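Local coordinates for Serine/threonine protein phosphatase Stp1 (Streptococcus agalactiae, PDB 2PK0) that removes phosphate from phosphorylated serine and threonine residues of proteins, as a metal-dependent phosphatase of the PP2C family, and so probably acts in bacterial signalling, at residues T12-R17 with L235-V240; R18-D23 with G45-N50; T200-N205 with T227-R232. All coordinates share one frame; numbering follows the deposited sequence.

Contact 1 of 3, residues T12-R17 with L235-V240; sequences TDIGQR and LDNITV. With MG (magnesium ion), chain F.
The end of strand 6-13 pairs antiparallel with the start of strand 238-245, just where the chain leaves the metal-binding Asp-236. Asp-13 and Ile-238 form a hydrogen-bonded pair. Asp-13 N gives to Ile-238 O at 2.8 Å, nearly along the C=O axis. Ile-238 N returns a bond to Asp-13 O at 3.0 Å. Next to it, Thr-12 and Thr-239 are a non-hydrogen-bonded pair with side chains on one face. The Thr-12 OG1 proton goes to Thr-239 OG1 at 2.8 Å. Both hydroxyls have a second partner: Asn-21 ND2 for Thr-12 and Asp-23 OD2 for Thr-239.

Beyond the end of strand 6-13, Asn-237, the residue just before strand 238-245, carries the contact. Its ND2 reaches a lone pair of Ile-14 O at 2.6 Å, with that oxygen in the amide plane. ND2 also bonds Asn-20 O, and OD1 accepts from Gln-22 N, so the buried amide is fixed at both ends. Asp-13 OD2 accepts from Gly-15 N at 2.8 Å, from above the carboxylate plane, which makes an Asx turn. The Arg-17 and Leu-235 side chains lie side by side, Arg-17 CG 3.8 Å from Leu-235 CD2.

Asp-236 OD2 binds magnesium at 2.1 Å, together with Asp-41, Asp-197 and three waters. One of these waters donates to Asp-236 OD1. This is part of the metal centre of the PP2C fold.

Strand 6-13 is an outermost strand of its sheet, and strand 238-245 lies between it and strand 191-195. Ile-238 packs on Ala-229 and Asn-230 of helix 218-231 and on Leu-199 of helix 197-200.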
loop_
_atom_site.group_PDB
_atom_site.type_symbol
_atom_site.label_atom_id
_atom_site.label_comp_id
_atom_site.label_asym_id
_atom_site.label_seq_id
_atom_site.Cartn_x
_atom_site.Cartn_y
_atom_site.Cartn_z
ATOM N N THR A 12 6.152 -2.901 10.229
ATOM C CA THR A 12 6.234 -1.449 10.182
ATOM C C THR A 12 7.407 -0.944 11.012
ATOM O O THR A 12 7.781 -1.565 12.006
ATOM C CB THR A 12 4.916 -0.740 10.613
ATOM O OG1 THR A 12 5.063 0.664 10.385
ATOM C CG2 THR A 12 4.605 -0.966 12.092
ATOM N N ASP A 13 7.990 0.171 10.578
ATOM C CA ASP A 13 9.090 0.824 11.282
ATOM C C ASP A 13 8.934 2.331 11.224
ATOM O O ASP A 13 8.509 2.892 10.209
ATOM C CB ASP A 13 10.449 0.436 10.697
ATOM C CG ASP A 13 11.599 0.815 11.614
ATOM O OD1 ASP A 13 12.009 -0.028 12.433
ATOM O OD2 ASP A 13 12.083 1.959 11.547
ATOM N N ILE A 14 9.318 2.982 12.314
ATOM C CA ILE A 14 9.137 4.408 12.456
ATOM C C ILE A 14 10.068 5.171 11.520
ATOM O O ILE A 14 9.665 6.185 10.965
ATOM C CB ILE A 14 9.259 4.842 13.968
ATOM C CG1 ILE A 14 8.715 6.245 14.216
ATOM C CG2 ILE A 14 10.688 4.710 14.518
ATOM C CD1 ILE A 14 8.512 6.512 15.689
ATOM N N GLY A 15 11.274 4.639 11.295
ATOM C CA GLY A 15 12.331 5.333 10.554
ATOM C C GLY A 15 13.324 6.037 11.473
ATOM O O GLY A 15 13.003 6.350 12.615
ATOM N N GLN A 16 14.530 6.290 10.964
ATOM C CA GLN A 16 15.600 6.979 11.696
ATOM C C GLN A 16 15.221 8.383 12.107
ATOM O O GLN A 16 15.432 8.778 13.252
ATOM C CB GLN A 16 16.864 7.075 10.840
ATOM C CG GLN A 16 17.667 5.811 10.785
ATOM C CD GLN A 16 18.413 5.576 12.063
ATOM O OE1 GLN A 16 18.341 4.498 12.659
ATOM N NE2 GLN A 16 19.131 6.595 12.510
ATOM N N ARG A 17 14.637 9.128 11.181
ATOM C CA ARG A 17 14.468 10.563 11.369
ATOM C C ARG A 17 13.128 11.049 11.893
ATOM O O ARG A 17 12.901 12.252 11.950
ATOM C CB ARG A 17 14.808 11.290 10.069
ATOM C CG ARG A 17 16.271 11.135 9.728
ATOM C CD ARG A 17 17.079 12.094 10.547
ATOM N NE ARG A 17 16.975 13.419 9.960
ATOM C CZ ARG A 17 17.902 13.937 9.172
ATOM N NH1 ARG A 17 18.999 13.246 8.903
ATOM N NH2 ARG A 17 17.730 15.143 8.658
ATOM N N LEU A 235 14.157 8.535 6.240
ATOM C CA LEU A 235 13.515 9.838 6.366
ATOM C C LEU A 235 12.012 9.816 6.550
ATOM O O LEU A 235 11.409 10.851 6.795
ATOM C CB LEU A 235 13.821 10.716 5.161
ATOM C CG LEU A 235 15.282 10.969 4.806
ATOM C CD1 LEU A 235 15.346 11.949 3.681
ATOM C CD2 LEU A 235 16.060 11.487 5.981
ATOM N N ASP A 236 11.398 8.653 6.435
ATOM C CA ASP A 236 9.957 8.559 6.538
ATOM C C ASP A 236 9.647 7.215 7.163
ATOM O O ASP A 236 10.528 6.368 7.247
ATOM C CB ASP A 236 9.328 8.697 5.146
ATOM C CG ASP A 236 7.808 8.813 5.180
ATOM O OD1 ASP A 236 7.185 8.886 6.261
ATOM O OD2 ASP A 236 7.198 8.805 4.095
ATOM N N ASN A 237 8.410 7.045 7.631
ATOM C CA ASN A 237 7.920 5.763 8.109
ATOM C C ASN A 237 7.983 4.732 6.998
ATOM O O ASN A 237 7.618 5.022 5.867
ATOM C CB ASN A 237 6.479 5.882 8.600
ATOM C CG ASN A 237 6.284 6.983 9.622
ATOM O OD1 ASN A 237 5.256 7.667 9.613
ATOM N ND2 ASN A 237 7.245 7.146 10.525
ATOM N N ILE A 238 8.480 3.542 7.319
ATOM C CA ILE A 238 8.591 2.452 6.343
ATOM C C ILE A 238 7.635 1.360 6.750
ATOM O O ILE A 238 7.583 1.009 7.924
ATOM C CB ILE A 238 9.970 1.845 6.380
ATOM C CG1 ILE A 238 11.016 2.937 6.610
ATOM C CG2 ILE A 238 10.219 1.081 5.134
ATOM C CD1 ILE A 238 12.273 2.434 7.290
ATOM N N THR A 239 6.873 0.823 5.801
ATOM C CA THR A 239 5.833 -0.156 6.117
ATOM C C THR A 239 5.668 -1.088 4.941
ATOM O O THR A 239 5.463 -0.624 3.829
ATOM C CB THR A 239 4.504 0.542 6.436
ATOM O OG1 THR A 239 4.630 1.228 7.693
ATOM C CG2 THR A 239 3.381 -0.453 6.559
ATOM N N VAL A 240 5.821 -2.397 5.168
ATOM C CA VAL A 240 5.865 -3.361 4.067
ATOM C C VAL A 240 5.024 -4.611 4.342
ATOM O O VAL A 240 5.098 -5.196 5.429
ATOM C CB VAL A 240 7.334 -3.802 3.722
ATOM C CG1 VAL A 240 7.386 -4.556 2.407
ATOM C CG2 VAL A 240 8.276 -2.620 3.634
HETATM MG MG MG F . 5.194 8.123 3.738
HETATM O O HOH W 1 4.393 9.276 5.419
HETATM O O HOH W 2 5.097 6.432 5.080
HETATM O O HOH W 3 4.698 10.002 2.800
#

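Contact 2 of 3, residues R18-D23 with G45-N50; sequences RSNNQD and GHRAGN
The backbones meet where the irregular segment 18-23 passes the first turn of helix 48-64, and Gln-22 and Asn-50 come closest, 4.4 Å between their CA atoms. In this PP2C fold the segment links strand 6-13 to strand 23-29, beside the magnesium centre. Arg-47 is the N-cap residue of the helix.

Gln-22 and Asn-50 bury the most surface here. The Gln-22 side chain runs extended beyond CG (chi2 -176°) along Gly-49. Its NE2 lies 3.3 Å from Gly-49 CA, and its CB packs on the Gly-49 carbonyl group. Gln-22 NE2 gives to Gly-44 O, its strongest polar partner, as well as to Asn-50 OD1. Gln-22 O lies among the carbonyl oxygens that share Ser-53 OG.

Asn-20 comes tip to tip with Asn-50, their amide planes 18° apart. The Arg-47 side chain bends back so that Asn-50 CG lies over one face of its guanidinium, toward the rim. Asn-21 OD1 accepts from Asp-23 N at 3.1 Å, an Asx turn that shapes the chain just as strand 23-29 begins. Asn-21 ND2 bonds Thr-12 OG1. One water donates to Asp-23 O and, weakly, to Asn-50 O.

The bond from Gln-22 NE2 to Asn-50 OD1 measures 3.3 Å; OD1 lies in the Gln-22 amide plane, but NE2 stands above the Asn-50 carbonyl plane.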
loop_
_atom_site.group_PDB
_atom_site.type_symbol
_atom_site.label_atom_id
_atom_site.label_comp_id
_atom_site.label_asym_id
_atom_site.label_seq_id
_atom_site.Cartn_x
_atom_site.Cartn_y
_atom_site.Cartn_z
ATOM N N ARG A 18 12.233 10.150 12.268
ATOM C CA ARG A 18 10.915 10.588 12.711
ATOM C C ARG A 18 10.497 10.009 14.059
ATOM O O ARG A 18 10.941 8.935 14.458
ATOM C CB ARG A 18 9.855 10.339 11.635
ATOM C CG ARG A 18 10.000 11.238 10.425
ATOM C CD ARG A 18 8.668 11.721 9.935
ATOM N NE ARG A 18 8.741 12.138 8.539
ATOM C CZ ARG A 18 7.719 12.087 7.689
ATOM N NH1 ARG A 18 6.540 11.624 8.095
ATOM N NH2 ARG A 18 7.880 12.484 6.432
ATOM N N SER A 19 9.643 10.738 14.762
ATOM C CA SER A 19 9.291 10.381 16.127
ATOM C C SER A 19 7.848 9.941 16.211
ATOM O O SER A 19 7.299 9.789 17.297
ATOM C CB SER A 19 9.477 11.582 17.039
ATOM O OG SER A 19 8.544 12.599 16.694
ATOM N N ASN A 20 7.229 9.747 15.056
ATOM C CA ASN A 20 5.842 9.355 15.016
ATOM C C ASN A 20 5.598 8.524 13.766
ATOM O O ASN A 20 5.942 8.938 12.658
ATOM C CB ASN A 20 4.963 10.608 15.039
ATOM C CG ASN A 20 3.515 10.293 15.235
ATOM O OD1 ASN A 20 2.648 11.022 14.783
ATOM N ND2 ASN A 20 3.243 9.194 15.892
ATOM N N ASN A 21 5.025 7.343 13.959
ATOM C CA ASN A 21 4.696 6.446 12.862
ATOM C C ASN A 21 3.233 6.612 12.473
ATOM O O ASN A 21 2.363 6.089 13.155
ATOM C CB ASN A 21 4.937 4.995 13.289
ATOM C CG ASN A 21 4.881 4.012 12.122
ATOM O OD1 ASN A 21 4.562 4.375 10.992
ATOM N ND2 ASN A 21 5.208 2.757 12.400
ATOM N N GLN A 22 2.960 7.298 11.365
ATOM C CA GLN A 22 1.572 7.471 10.926
ATOM C C GLN A 22 1.173 6.458 9.835
ATOM O O GLN A 22 0.141 6.614 9.176
ATOM C CB GLN A 22 1.317 8.906 10.447
ATOM C CG GLN A 22 1.775 10.001 11.407
ATOM C CD GLN A 22 1.400 11.389 10.916
ATOM O OE1 GLN A 22 1.807 11.821 9.823
ATOM N NE2 GLN A 22 0.613 12.101 11.725
ATOM N N ASP A 23 2.003 5.436 9.630
ATOM C CA ASP A 23 1.620 4.337 8.759
ATOM C C ASP A 23 0.834 3.335 9.597
ATOM O O ASP A 23 1.105 3.210 10.801
ATOM C CB ASP A 23 2.843 3.618 8.195
ATOM C CG ASP A 23 3.541 4.379 7.062
ATOM O OD1 ASP A 23 3.029 5.407 6.571
ATOM O OD2 ASP A 23 4.634 3.916 6.660
ATOM N N GLY A 45 -0.746 16.823 10.888
ATOM C CA GLY A 45 -0.049 17.138 12.145
ATOM C C GLY A 45 -0.705 16.585 13.401
ATOM O O GLY A 45 -1.889 16.268 13.381
ATOM N N HIS A 46 0.077 16.492 14.480
ATOM C CA HIS A 46 -0.298 15.859 15.772
ATOM C C HIS A 46 -1.501 14.894 15.816
ATOM O O HIS A 46 -2.618 15.270 16.208
ATOM C CB HIS A 46 -0.346 16.872 16.947
ATOM C CG HIS A 46 -0.667 18.281 16.542
ATOM N ND1 HIS A 46 -1.935 18.685 16.173
ATOM C CD2 HIS A 46 0.115 19.386 16.473
ATOM C CE1 HIS A 46 -1.916 19.973 15.876
ATOM N NE2 HIS A 46 -0.684 20.422 16.052
ATOM N N ARG A 47 -1.225 13.663 15.376
ATOM C CA ARG A 47 -2.110 12.483 15.463
ATOM C C ARG A 47 -3.244 12.336 14.443
ATOM O O ARG A 47 -3.982 11.356 14.489
ATOM C CB ARG A 47 -2.559 12.158 16.908
ATOM C CG ARG A 47 -1.385 12.048 17.879
ATOM C CD ARG A 47 -1.617 11.066 18.992
ATOM N NE ARG A 47 -1.640 9.682 18.518
ATOM C CZ ARG A 47 -0.560 8.923 18.316
ATOM N NH1 ARG A 47 0.662 9.402 18.532
ATOM N NH2 ARG A 47 -0.708 7.673 17.887
ATOM N N ALA A 48 -3.372 13.280 13.512
ATOM C CA ALA A 48 -4.395 13.174 12.460
ATOM C C ALA A 48 -4.006 12.128 11.420
ATOM O O ALA A 48 -4.871 11.503 10.809
ATOM C CB ALA A 48 -4.634 14.514 11.784
ATOM N N GLY A 49 -2.703 11.951 11.228
ATOM C CA GLY A 49 -2.177 10.949 10.316
ATOM C C GLY A 49 -2.288 9.571 10.914
ATOM O O GLY A 49 -2.550 8.609 10.190
ATOM N N ASN A 50 -2.115 9.488 12.238
ATOM C CA ASN A 50 -2.252 8.226 12.972
ATOM C C ASN A 50 -3.680 7.717 12.973
ATOM O O ASN A 50 -3.909 6.546 12.700
ATOM C CB ASN A 50 -1.771 8.362 14.417
ATOM C CG ASN A 50 -0.377 8.926 14.512
ATOM O OD1 ASN A 50 -0.156 10.100 14.227
ATOM N ND2 ASN A 50 0.578 8.093 14.910
HETATM O O HOH W 4 -0.914 4.993 12.367
#

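Contact 3 of 3, residues T200-N205 with T227-R232; sequences TNMLSN and TLANHR
Met-202, Leu-203 and Arg-232 carry most of this contact. They join the loop between helices 197-200 and 205-212 to the C-terminal part of helix 218-231. The contact is mainly apolar.

Met-202 sets its CB toward the helix, and the chain then bends at chi2 and chi3. CG rests 3.5 Å from Ala-229 O. Met-202 CB touches the CB atoms of both Ala-229, at 4.1 Å, and Arg-232. The bend takes SD past the Arg-232 carbonyl, 3.9 Å from Arg-232 O, and the methyl group leads away from the helix.

Leu-203 meets the helix with one branch. Its CD1 lies over the Leu-228 to Ala-229 backbone, 3.6 Å from Ala-229 CA. The same methyl touches Leu-228 CG at 3.8 Å and also the Ala-229 CB. The two leucine side chains cross obliquely. Leu-203 also packs on Ile-208 of helix 205-212, so it touches two helices.

Arg-232 covers the Met-202 carbonyl with the aliphatic part of its chain. Its CG is 3.4 Å from Met-202 O. The chain bends at chi2 (-65°) and is extended at chi3. Arg-232 NH2 makes a salt bridge to Asp-207 OD2, and Asp-207 OD2 also accepts from Ser-204 N. One carboxylate thus holds both the arginine and the loop.

The arrangement is loop-to-helix packing with an apolar centre and a charged margin, in the helical layer lying against the sheet with strand 238-245 in the PP2C fold.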
loop_
_atom_site.group_PDB
_atom_site.type_symbol
_atom_site.label_atom_id
_atom_site.label_comp_id
_atom_site.label_asym_id
_atom_site.label_seq_id
_atom_site.Cartn_x
_atom_site.Cartn_y
_atom_site.Cartn_z
ATOM N N THR A 200 10.380 2.631 -0.826
ATOM C CA THR A 200 10.815 2.913 -2.186
ATOM C C THR A 200 11.451 4.296 -2.431
ATOM O O THR A 200 12.059 4.515 -3.480
ATOM C CB THR A 200 9.661 2.691 -3.149
ATOM O OG1 THR A 200 8.465 3.182 -2.539
ATOM C CG2 THR A 200 9.496 1.187 -3.434
ATOM N N ASN A 201 11.325 5.224 -1.486
ATOM C CA ASN A 201 12.103 6.457 -1.582
ATOM C C ASN A 201 13.552 6.226 -1.180
ATOM O O ASN A 201 14.437 6.929 -1.629
ATOM C CB ASN A 201 11.504 7.577 -0.731
ATOM C CG ASN A 201 10.159 8.078 -1.264
ATOM O OD1 ASN A 201 9.773 7.824 -2.420
ATOM N ND2 ASN A 201 9.434 8.783 -0.410
ATOM N N MET A 202 13.785 5.230 -0.330
ATOM C CA MET A 202 15.119 4.903 0.145
ATOM C C MET A 202 15.803 3.789 -0.665
ATOM O O MET A 202 17.017 3.793 -0.812
ATOM C CB MET A 202 15.067 4.528 1.624
ATOM C CG MET A 202 14.564 5.628 2.562
ATOM S SD MET A 202 15.523 7.170 2.613
ATOM C CE MET A 202 14.404 8.303 1.779
ATOM N N LEU A 203 15.030 2.851 -1.206
ATOM C CA LEU A 203 15.584 1.695 -1.950
ATOM C C LEU A 203 15.179 1.716 -3.409
ATOM O O LEU A 203 14.049 2.052 -3.727
ATOM C CB LEU A 203 15.013 0.396 -1.406
ATOM C CG LEU A 203 15.689 -0.344 -0.274
ATOM C CD1 LEU A 203 16.081 0.580 0.843
ATOM C CD2 LEU A 203 14.778 -1.437 0.242
ATOM N N SER A 204 16.075 1.323 -4.298
ATOM C CA SER A 204 15.681 1.125 -5.683
ATOM C C SER A 204 14.940 -0.214 -5.833
ATOM O O SER A 204 15.018 -1.074 -4.958
ATOM C CB SER A 204 16.901 1.161 -6.602
ATOM O OG SER A 204 17.546 -0.099 -6.621
ATOM N N ASN A 205 14.211 -0.385 -6.933
ATOM C CA ASN A 205 13.492 -1.634 -7.194
ATOM C C ASN A 205 14.399 -2.864 -7.178
ATOM O O ASN A 205 14.098 -3.890 -6.551
ATOM C CB ASN A 205 12.781 -1.538 -8.534
ATOM C CG ASN A 205 11.778 -0.404 -8.579
ATOM O OD1 ASN A 205 11.399 0.148 -7.538
ATOM N ND2 ASN A 205 11.334 -0.050 -9.781
ATOM N N THR A 227 15.810 -2.248 7.590
ATOM C CA THR A 227 17.169 -1.961 8.059
ATOM C C THR A 227 17.914 -1.201 6.978
ATOM O O THR A 227 18.469 -0.135 7.240
ATOM C CB THR A 227 17.933 -3.260 8.398
ATOM O OG1 THR A 227 17.262 -3.939 9.465
ATOM C CG2 THR A 227 19.377 -2.979 8.822
ATOM N N LEU A 228 17.869 -1.726 5.753
ATOM C CA LEU A 228 18.448 -1.043 4.594
ATOM C C LEU A 228 17.827 0.329 4.321
ATOM O O LEU A 228 18.542 1.272 4.008
ATOM C CB LEU A 228 18.346 -1.917 3.336
ATOM C CG LEU A 228 19.098 -1.378 2.118
ATOM C CD1 LEU A 228 20.564 -1.108 2.460
ATOM C CD2 LEU A 228 18.972 -2.306 0.922
ATOM N N ALA A 229 16.510 0.440 4.470
ATOM C CA ALA A 229 15.843 1.711 4.267
ATOM C C ALA A 229 16.278 2.730 5.311
ATOM O O ALA A 229 16.408 3.918 5.019
ATOM C CB ALA A 229 14.345 1.530 4.259
ATOM N N ASN A 230 16.531 2.251 6.521
ATOM C CA ASN A 230 17.073 3.102 7.573
ATOM C C ASN A 230 18.517 3.514 7.283
ATOM O O ASN A 230 18.868 4.690 7.478
ATOM C CB ASN A 230 16.948 2.417 8.942
ATOM C CG ASN A 230 15.533 2.476 9.492
ATOM O OD1 ASN A 230 14.856 3.486 9.334
ATOM N ND2 ASN A 230 15.082 1.404 10.140
ATOM N N HIS A 231 19.332 2.564 6.800
ATOM C CA HIS A 231 20.723 2.836 6.459
ATOM C C HIS A 231 20.813 3.859 5.355
ATOM O O HIS A 231 21.667 4.722 5.392
ATOM C CB HIS A 231 21.479 1.577 6.027
ATOM C CG HIS A 231 22.013 0.765 7.169
ATOM N ND1 HIS A 231 22.785 1.308 8.174
ATOM C CD2 HIS A 231 21.901 -0.554 7.454
ATOM C CE1 HIS A 231 23.111 0.363 9.039
ATOM N NE2 HIS A 231 22.584 -0.776 8.627
ATOM N N ARG A 232 19.913 3.788 4.386
ATOM C CA ARG A 232 19.839 4.802 3.337
ATOM C C ARG A 232 19.336 6.157 3.811
ATOM O O ARG A 232 19.434 7.133 3.078
ATOM C CB ARG A 232 18.946 4.331 2.194
ATOM C CG ARG A 232 19.444 3.088 1.491
ATOM C CD ARG A 232 20.757 3.302 0.781
ATOM N NE ARG A 232 21.200 2.065 0.135
ATOM C CZ ARG A 232 20.809 1.673 -1.076
ATOM N NH1 ARG A 232 21.263 0.533 -1.585
ATOM N NH2 ARG A 232 19.962 2.425 -1.781
#

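Overall arrangement
From the N terminus, strand 6-13 leads into segment 12-17, whose partner lies near the C terminus. Contact 1 therefore closes a loop of 217 residues, and the other two contacts both lie within it. Contact 2 comes first, closing a short loop made of strands 23-29 and 35-43. Contact 3 follows later in the chain, closing a loop that holds helix 205-212 and most of helix 218-231. Contacts 2 and 3 are in series and do not touch. Contact 1 touches both. Contacts 1 and 2, beside the magnesium ions, tie strands 6-13 and 238-245 of one sheet to helix 48-64 and the chain leading into strand 23-29 of the other. Contact 3 adds helix 218-231.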